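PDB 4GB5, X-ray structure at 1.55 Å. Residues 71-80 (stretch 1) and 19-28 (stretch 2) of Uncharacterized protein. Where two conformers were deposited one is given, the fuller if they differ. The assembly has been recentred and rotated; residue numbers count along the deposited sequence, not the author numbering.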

# COMPACT_ATOMS: atom_id res chain seq x y z
N ALA A 71 3.30 -21.10 -11.19
CA ALA A 71 1.94 -21.59 -11.07
C ALA A 71 0.92 -20.46 -11.27
O ALA A 71 -0.25 -20.75 -11.48
CB ALA A 71 1.75 -22.19 -9.73
N PHE A 72 1.36 -19.20 -11.18
CA PHE A 72 0.43 -18.06 -11.18
C PHE A 72 0.46 -17.24 -12.44
O PHE A 72 1.53 -16.92 -12.97
CB PHE A 72 0.76 -17.15 -10.00
CG PHE A 72 0.73 -17.89 -8.69
CD1 PHE A 72 -0.42 -18.49 -8.29
CD2 PHE A 72 1.84 -17.99 -7.88
CE1 PHE A 72 -0.50 -19.20 -7.11
CE2 PHE A 72 1.76 -18.73 -6.66
CZ PHE A 72 0.61 -19.34 -6.31
N SER A 73 -0.72 -16.85 -12.92
CA SER A 73 -0.78 -15.94 -14.03
C SER A 73 -0.18 -14.58 -13.71
O SER A 73 0.43 -13.91 -14.59
CB SER A 73 -2.22 -15.72 -14.43
OG SER A 73 -2.72 -16.91 -14.94
N ALA A 74 -0.40 -14.14 -12.47
CA ALA A 74 0.11 -12.89 -12.00
C ALA A 74 0.10 -12.91 -10.50
O ALA A 74 -0.63 -13.69 -9.89
CB ALA A 74 -0.73 -11.73 -12.50
N THR A 75 0.90 -12.04 -9.91
CA THR A 75 0.84 -11.77 -8.50
C THR A 75 0.94 -10.27 -8.26
O THR A 75 1.40 -9.53 -9.14
CB THR A 75 1.94 -12.48 -7.71
OG1 THR A 75 3.22 -12.10 -8.20
CG2 THR A 75 1.84 -13.99 -7.81
N HIS A 76 0.54 -9.82 -7.07
CA HIS A 76 0.74 -8.45 -6.66
C HIS A 76 1.00 -8.42 -5.16
O HIS A 76 0.17 -8.87 -4.36
CB HIS A 76 -0.47 -7.56 -6.97
CG HIS A 76 -0.19 -6.09 -6.82
ND1 HIS A 76 0.44 -5.37 -7.81
CD2 HIS A 76 -0.43 -5.24 -5.81
CE1 HIS A 76 0.57 -4.13 -7.41
NE2 HIS A 76 0.06 -4.02 -6.20
N HIS A 77 2.16 -7.89 -4.80
CA HIS A 77 2.54 -7.68 -3.43
C HIS A 77 2.46 -6.22 -3.11
O HIS A 77 3.24 -5.45 -3.66
CB HIS A 77 3.97 -8.18 -3.15
CG HIS A 77 4.12 -9.66 -3.23
ND1 HIS A 77 3.99 -10.33 -4.42
CD2 HIS A 77 4.44 -10.58 -2.30
CE1 HIS A 77 4.18 -11.63 -4.21
NE2 HIS A 77 4.46 -11.80 -2.93
N ALA A 78 1.57 -5.86 -2.17
CA ALA A 78 1.47 -4.49 -1.69
C ALA A 78 2.08 -4.45 -0.30
O ALA A 78 1.49 -4.96 0.67
CB ALA A 78 0.02 -4.08 -1.66
N ILE A 79 3.26 -3.86 -0.20
CA ILE A 79 4.03 -3.80 1.07
C ILE A 79 3.99 -2.36 1.57
O ILE A 79 4.35 -1.41 0.86
CB ILE A 79 5.45 -4.30 0.86
CG1 ILE A 79 5.42 -5.66 0.16
CG2 ILE A 79 6.24 -4.32 2.17
CD1 ILE A 79 6.77 -6.25 -0.11
N THR A 80 3.54 -2.21 2.81
CA THR A 80 3.26 -0.91 3.36
C THR A 80 3.67 -0.83 4.82
O THR A 80 3.97 -1.86 5.46
CB THR A 80 1.74 -0.62 3.30
OG1 THR A 80 1.01 -1.60 4.07
CG2 THR A 80 1.24 -0.64 1.91
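Stretch 2 (19-28) RYADIADLKE

A single buried carboxylate, that of Asp25, gathers three hydrogen bonds from two residues of the strand. Its OD1 accepts from Thr75 OG1 at 2.7 Å and from His77 ND1 at 2.9 Å, OD1 lying at the edge of the imidazole, near its plane, while OD2 accepts from the backbone His77 N at 2.8 Å with an almost straight N-H...O angle of 167°. The backbone and side chain of His77 thus grip the two oxygens of one aspartate, and ND1, as donor, carries a proton.

A helix that begins earlier in the chain runs through Arg19 to Asp25, nearly antiparallel to the strand that extends through Thr80: their directions differ by 168° and their axes approach to 7.6 Å. Thr75 CA lies 5.3 Å from Asp25 CA, and His77 CA 5.6 Å from Ala21 CA, so residue numbers rise along the strand as they fall along the helix.

The small side chains of Ala21 and Ala24 point toward the strand and permit close packing. Ala24 CB lies 3.6 Å from His77 CE1, and Ala21 CB 3.8 Å from His77 O. Farther along, Ile79, with chi1 m and chi2 t, places CD1 3.9 Å from Tyr20 CD2 and 4.2 Å from Ala21 CB, an apolar patch beside the polar cluster at Asp25.

Beyond the helix, Lys27 turns to positive phi (52°) in a Schellman motif, with Lys27 N bonded to Ala24 O (3.1 Å) and Glu28 N to Ile23 O (3.0 Å). The extended side chain of Lys27 reaches back to the loop before the strand, where Lys27 NZ donates to Phe72 O at 2.7 Å. Two waters complete the seam: water 1 donates to Ala24 O and Thr75 OG1, both at 2.7 Å, and water 2 donates to Asp25 O (2.8 Å) while accepting from Thr75 N (3.0 Å).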

# COMPACT_ATOMS: atom_id res chain seq x y z
N ARG A 19 11.76 -3.22 -4.64
CA ARG A 19 12.49 -4.16 -5.48
C ARG A 19 12.16 -5.61 -5.12
O ARG A 19 12.08 -6.48 -6.01
CB ARG A 19 14.00 -3.90 -5.37
CG ARG A 19 14.44 -2.50 -5.80
CD ARG A 19 15.93 -2.48 -6.10
NE ARG A 19 16.25 -1.65 -7.26
CZ ARG A 19 16.67 -0.40 -7.20
NH1 ARG A 19 16.94 0.27 -8.31
NH2 ARG A 19 16.83 0.20 -6.03
N TYR A 20 11.96 -5.89 -3.83
CA TYR A 20 11.56 -7.23 -3.41
C TYR A 20 10.24 -7.63 -4.05
O TYR A 20 10.07 -8.74 -4.57
CB TYR A 20 11.43 -7.29 -1.87
CG TYR A 20 10.89 -8.62 -1.34
CD1 TYR A 20 11.72 -9.63 -1.00
CD2 TYR A 20 9.51 -8.84 -1.19
CE1 TYR A 20 11.26 -10.83 -0.53
CE2 TYR A 20 9.03 -10.02 -0.71
CZ TYR A 20 9.91 -11.02 -0.38
OH TYR A 20 9.43 -12.22 0.09
N ALA A 21 9.29 -6.73 -3.99
CA ALA A 21 7.97 -6.97 -4.62
C ALA A 21 8.08 -7.13 -6.10
O ALA A 21 7.40 -7.96 -6.69
CB ALA A 21 6.99 -5.88 -4.24
N ASP A 22 9.01 -6.40 -6.70
CA ASP A 22 9.25 -6.53 -8.13
C ASP A 22 9.78 -7.92 -8.53
O ASP A 22 9.44 -8.40 -9.59
CB ASP A 22 10.27 -5.51 -8.61
CG ASP A 22 9.74 -4.08 -8.64
OD1 ASP A 22 8.50 -3.92 -8.85
OD2 ASP A 22 10.57 -3.13 -8.54
N ILE A 23 10.61 -8.56 -7.70
CA ILE A 23 11.10 -9.91 -8.02
C ILE A 23 9.94 -10.80 -8.36
O ILE A 23 9.91 -11.44 -9.43
CB ILE A 23 11.91 -10.52 -6.85
CG1 ILE A 23 13.26 -9.81 -6.75
CG2 ILE A 23 12.17 -12.01 -7.05
CD1 ILE A 23 14.00 -10.05 -5.44
N ALA A 24 8.97 -10.88 -7.46
CA ALA A 24 7.86 -11.76 -7.67
C ALA A 24 6.96 -11.26 -8.77
O ALA A 24 6.57 -12.01 -9.66
CB ALA A 24 7.08 -11.89 -6.40
N ASP A 25 6.60 -9.99 -8.72
CA ASP A 25 5.49 -9.51 -9.55
C ASP A 25 5.90 -9.25 -10.99
O ASP A 25 5.06 -9.33 -11.91
CB ASP A 25 4.84 -8.26 -8.93
CG ASP A 25 4.27 -8.50 -7.56
OD1 ASP A 25 3.98 -9.66 -7.20
OD2 ASP A 25 4.13 -7.51 -6.78
N LEU A 26 7.18 -8.98 -11.22
CA LEU A 26 7.74 -8.95 -12.61
C LEU A 26 8.30 -10.31 -13.03
O LEU A 26 8.74 -10.44 -14.16
CB LEU A 26 8.86 -7.92 -12.72
CG LEU A 26 8.52 -6.46 -12.46
CD1 LEU A 26 9.75 -5.59 -12.32
CD2 LEU A 26 7.57 -5.93 -13.53
N LYS A 27 8.28 -11.29 -12.13
CA LYS A 27 8.83 -12.65 -12.34
C LYS A 27 10.26 -12.67 -12.82
O LYS A 27 10.63 -13.38 -13.77
CB LYS A 27 7.95 -13.50 -13.25
CG LYS A 27 6.75 -14.09 -12.54
CD LYS A 27 6.06 -15.14 -13.37
CE LYS A 27 4.63 -15.39 -12.96
NZ LYS A 27 3.99 -16.41 -13.82
N GLU A 28 11.08 -11.87 -12.16
CA GLU A 28 12.46 -11.67 -12.52
C GLU A 28 13.31 -12.22 -11.41
O GLU A 28 13.62 -11.56 -10.42
CB GLU A 28 12.74 -10.20 -12.80
CG GLU A 28 13.89 -10.05 -13.78
CD GLU A 28 15.23 -10.34 -13.17
OE1 GLU A 28 15.72 -11.47 -13.36
OE2 GLU A 28 15.79 -9.41 -12.56
O HOH W 1 4.34 -13.35 -10.30
O HOH W 2 2.85 -11.12 -11.96